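Local coordinates for periplasmic protein (Legionella pneumophila subsp. pneumophila, PDB 4FGQ) that is a calcium-binding periplasmic cysteine protease of the transglutaminase-like family, LapG, which probably cleaves its protein substrates in a calcium-dependent manner, at residues Lys40-Val43 and Lys44-Leu47; Phe95-Val98 and Ala99-Val102. All coordinates share one frame; numbering follows the deposited sequence.

Contact 1: residues Lys40-Val43 and Lys44-Leu47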
loop_
_atom_site.group_PDB
_atom_site.type_symbol
_atom_site.label_atom_id
_atom_site.label_comp_id
_atom_site.label_asym_id
_atom_site.label_seq_id
_atom_site.Cartn_x
_atom_site.Cartn_y
_atom_site.Cartn_z
ATOM N N LYS A 40 -10.126 0.718 15.949
ATOM C CA LYS A 40 -10.083 0.291 17.352
ATOM C C LYS A 40 -9.899 -1.225 17.518
ATOM O O LYS A 40 -10.350 -1.810 18.500
ATOM C CB LYS A 40 -11.320 0.786 18.113
ATOM C CG LYS A 40 -11.469 2.300 18.079
ATOM C CD LYS A 40 -12.793 2.752 18.678
ATOM C CE LYS A 40 -12.924 4.266 18.639
ATOM N NZ LYS A 40 -11.804 4.931 19.355
ATOM N N LYS A 41 -9.214 -1.836 16.563
ATOM C CA LYS A 41 -8.849 -3.242 16.656
ATOM C C LYS A 41 -7.353 -3.322 16.902
ATOM O O LYS A 41 -6.640 -2.347 16.676
ATOM C CB LYS A 41 -9.236 -3.976 15.370
ATOM C CG LYS A 41 -10.732 -3.992 15.096
ATOM C CD LYS A 41 -11.521 -4.600 16.262
ATOM C CE LYS A 41 -12.979 -4.840 15.899
ATOM N NZ LYS A 41 -13.721 -3.574 15.649
ATOM N N PRO A 42 -6.867 -4.471 17.392
ATOM C CA PRO A 42 -5.428 -4.590 17.651
ATOM C C PRO A 42 -4.610 -4.315 16.380
ATOM O O PRO A 42 -5.034 -4.658 15.282
ATOM C CB PRO A 42 -5.276 -6.056 18.081
ATOM C CG PRO A 42 -6.629 -6.440 18.594
ATOM C CD PRO A 42 -7.602 -5.700 17.739
ATOM N N VAL A 43 -3.457 -3.673 16.537
ATOM C CA VAL A 43 -2.624 -3.301 15.392
ATOM C C VAL A 43 -2.277 -4.511 14.527
ATOM O O VAL A 43 -2.281 -4.438 13.295
ATOM C CB VAL A 43 -1.339 -2.571 15.866
ATOM C CG1 VAL A 43 -0.330 -2.406 14.716
ATOM C CG2 VAL A 43 -1.675 -1.210 16.431
ATOM N N LYS A 44 -1.980 -5.632 15.169
ATOM C CA LYS A 44 -1.621 -6.833 14.414
ATOM C C LYS A 44 -2.766 -7.271 13.500
ATOM O O LYS A 44 -2.543 -7.654 12.345
ATOM C CB LYS A 44 -1.240 -7.957 15.372
ATOM C CG LYS A 44 -1.115 -9.294 14.705
ATOM C CD LYS A 44 0.277 -9.518 14.187
ATOM C CE LYS A 44 0.938 -10.649 14.961
ATOM N NZ LYS A 44 0.179 -11.932 14.841
ATOM N N ILE A 45 -3.989 -7.189 14.014
ATOM C CA ILE A 45 -5.187 -7.535 13.243
ATOM C C ILE A 45 -5.410 -6.532 12.114
ATOM O O ILE A 45 -5.778 -6.900 10.995
ATOM C CB ILE A 45 -6.441 -7.587 14.157
ATOM C CG1 ILE A 45 -6.325 -8.734 15.164
ATOM C CG2 ILE A 45 -7.717 -7.716 13.328
ATOM C CD1 ILE A 45 -6.277 -10.126 14.541
ATOM N N GLN A 46 -5.174 -5.256 12.395
ATOM C CA GLN A 46 -5.324 -4.237 11.371
ATOM C C GLN A 46 -4.359 -4.507 10.230
ATOM O O GLN A 46 -4.752 -4.451 9.061
ATOM C CB GLN A 46 -5.089 -2.837 11.954
ATOM C CG GLN A 46 -6.124 -2.449 13.023
ATOM C CD GLN A 46 -5.782 -1.110 13.654
ATOM O OE1 GLN A 46 -4.610 -0.808 13.869
ATOM N NE2 GLN A 46 -6.800 -0.298 13.935
ATOM N N LEU A 47 -3.100 -4.795 10.565
ATOM C CA LEU A 47 -2.098 -5.107 9.535
ATOM C C LEU A 47 -2.494 -6.339 8.727
ATOM O O LEU A 47 -2.465 -6.341 7.476
ATOM C CB LEU A 47 -0.724 -5.329 10.180
ATOM C CG LEU A 47 -0.075 -4.114 10.851
ATOM C CD1 LEU A 47 1.145 -4.516 11.679
ATOM C CD2 LEU A 47 0.340 -3.112 9.784
#

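Contact 2: residues Phe95-Val98 and Ala99-Val102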
loop_
_atom_site.group_PDB
_atom_site.type_symbol
_atom_site.label_atom_id
_atom_site.label_comp_id
_atom_site.label_asym_id
_atom_site.label_seq_id
_atom_site.Cartn_x
_atom_site.Cartn_y
_atom_site.Cartn_z
ATOM N N PHE A 95 -2.474 3.727 2.628
ATOM C CA PHE A 95 -3.524 4.705 2.914
ATOM C C PHE A 95 -4.647 4.109 3.755
ATOM O O PHE A 95 -5.229 4.782 4.612
ATOM C CB PHE A 95 -4.060 5.341 1.626
ATOM C CG PHE A 95 -3.177 6.427 1.095
ATOM C CD1 PHE A 95 -3.045 7.626 1.790
ATOM C CD2 PHE A 95 -2.462 6.250 -0.083
ATOM C CE1 PHE A 95 -2.224 8.643 1.314
ATOM C CE2 PHE A 95 -1.637 7.261 -0.570
ATOM C CZ PHE A 95 -1.515 8.459 0.130
ATOM N N THR A 96 -4.930 2.835 3.541
ATOM C CA THR A 96 -6.015 2.192 4.269
ATOM C C THR A 96 -5.627 2.005 5.734
ATOM O O THR A 96 -6.437 2.241 6.629
ATOM C CB THR A 96 -6.381 0.850 3.634
ATOM O OG1 THR A 96 -6.801 1.079 2.286
ATOM C CG2 THR A 96 -7.529 0.186 4.388
ATOM N N LEU A 97 -4.375 1.617 5.978
ATOM C CA LEU A 97 -3.895 1.470 7.358
ATOM C C LEU A 97 -3.890 2.801 8.103
ATOM O O LEU A 97 -4.238 2.850 9.284
ATOM C CB LEU A 97 -2.523 0.790 7.397
ATOM C CG LEU A 97 -2.677 -0.731 7.207
ATOM C CD1 LEU A 97 -1.362 -1.346 6.734
ATOM C CD2 LEU A 97 -3.144 -1.399 8.526
ATOM N N VAL A 98 -3.506 3.878 7.426
ATOM C CA VAL A 98 -3.577 5.207 8.037
ATOM C C VAL A 98 -5.033 5.523 8.388
ATOM O O VAL A 98 -5.332 6.023 9.475
ATOM C CB VAL A 98 -2.963 6.286 7.114
ATOM C CG1 VAL A 98 -3.276 7.688 7.639
ATOM C CG2 VAL A 98 -1.451 6.063 6.976
ATOM N N ALA A 99 -5.947 5.174 7.485
ATOM C CA ALA A 99 -7.373 5.419 7.704
ATOM C C ALA A 99 -7.955 4.680 8.911
ATOM O O ALA A 99 -8.893 5.177 9.543
ATOM C CB ALA A 99 -8.188 5.087 6.438
ATOM N N VAL A 100 -7.429 3.496 9.235
ATOM C CA VAL A 100 -8.000 2.736 10.347
ATOM C C VAL A 100 -7.329 3.098 11.660
ATOM O O VAL A 100 -7.762 2.661 12.732
ATOM C CB VAL A 100 -7.992 1.193 10.136
ATOM C CG1 VAL A 100 -8.636 0.812 8.801
ATOM C CG2 VAL A 100 -6.597 0.646 10.224
ATOM N N GLY A 101 -6.270 3.898 11.579
ATOM C CA GLY A 101 -5.644 4.413 12.781
ATOM C C GLY A 101 -4.213 4.014 13.077
ATOM O O GLY A 101 -3.680 4.422 14.102
ATOM N N VAL A 102 -3.576 3.230 12.211
ATOM C CA VAL A 102 -2.143 3.010 12.378
ATOM C C VAL A 102 -1.429 4.332 12.087
ATOM O O VAL A 102 -1.645 4.922 11.024
ATOM C CB VAL A 102 -1.625 1.918 11.426
ATOM C CG1 VAL A 102 -0.126 1.733 11.603
ATOM C CG2 VAL A 102 -2.364 0.608 11.677
HETATM O O HOH W 1 -3.438 6.965 11.321
#

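Contact 1: residues Lys40-Val43 and Lys44-Leu47
Pro42 and Gln46 close the first turn of helix 43-55: the amide N of Gln46 donates to Pro42 O at 3.0 Å, nearly in line with the carbonyl. The next bond, from Leu47 N to Val43 O at 2.9 Å, is straighter at hydrogen (168°) and continues the helical ladder that Pro42 O opens. Pro42 suits the N-cap position because no helical bond is asked of its nitrogen there; its ring holds phi at -57°, close to the helical value, and its carbonyl remains available as an acceptor. The ring lies alongside Ile45, CB of Pro42 meeting CG1 of Ile45 at 4.1 Å.

Gln46 sends its side chain back toward the loop. CG turns beside its own backbone N (chi1 -64°) and the chain then runs extended, which carries the amide past Lys41 O; Gln46 CD is 3.4 Å from that oxygen, but NE2 makes its hydrogen bond with Leu38 O, at the end of the preceding helix. Two of the lysines are engaged as well: Lys41 NZ bonds Ser37 O, and Lys44 NZ forms a salt bridge with Glu48.

Val43 and Leu47 lie side by side one turn apart, Val43 CG1 to Leu47 CD1 4.0 Å, and both rest on Phe126 of strand 119-126. Gln46 also packs on Val100 of helix 86-100, while the loop joins helix 22-38 to helix 43-55.

Contact 2: residues Phe95-Val98 and Ala99-Val102
Leu97 and Val102 meet where helix 86-100 ends in a Schellman motif, with Gly101 as the first residue to leave helical geometry. The carbonyl of Leu97 is the centre of this ending. Val102 N makes the main bond to Leu97 O, at 3.0 Å, and Val100 N and Gly101 N add weak ones. Gly101 N makes a further bond of 3.1 Å to Val98 O, approaching from well above that carbonyl's plane. Gly101 has a phi of 117°, where a CB would press against the preceding carbonyl oxygen; lacking one, glycine makes the reversal easily. Before the ending, Ala99 N still bonds Phe95 O in the ordinary helical way, and the small methyl of Ala99 sits close to the carbonyl oxygens of the previous turn.

The side chain of Val102 follows the chain as it folds back on the helix. Its CB lies 3.5 Å from Leu97 O, against the acceptor that its own N-H has bonded. With chi1 at 179°, CG1 is anti to the backbone N and CG2 anti to the carbonyl carbon; Val102 CG2 is thereby laid 3.8 Å from both Leu97 O and Leu97 CD2, and the two side chains run together in the same direction. This apolar pair accompanies the polar reversal and is buried: Leu97 packs on Val50 of helix 43-55, and both leucine and valine touch Leu107 of strand 107-114. Valine suits the place because its compact, branched side chain brings CB against the oxygen while one methyl meets the leucine.

Thr96, one turn before Val100, hydrogen-bonds through OG1 to Ile92 O and to Trp31 NE1. At the exit a single water donates to both Val98 O, at 2.8 Å, and Val102 O, at 2.7 Å.

Contact 1 begins a helix and contact 2 ends one, and the two ends pack together with their centres about 10 Å apart. Contact 1 is largely at the surface, with lysine side chains and only Gln46 and Leu47 buried; contact 2 lies nearer the centre of the chain and its side chains are mostly apolar. Their chemistry follows: a proline opens helix 43-55, whereas a glycine lets helix 86-100 end. Gln46 and Leu47 join them. Gln46 OE1 packs 3.4 Å from Val102 CG2, and Leu47 CD2 lies 3.9 Å from Leu97 CD1, so the buried face of the first turn of one helix rests on the last turn of the other and the residues just after it.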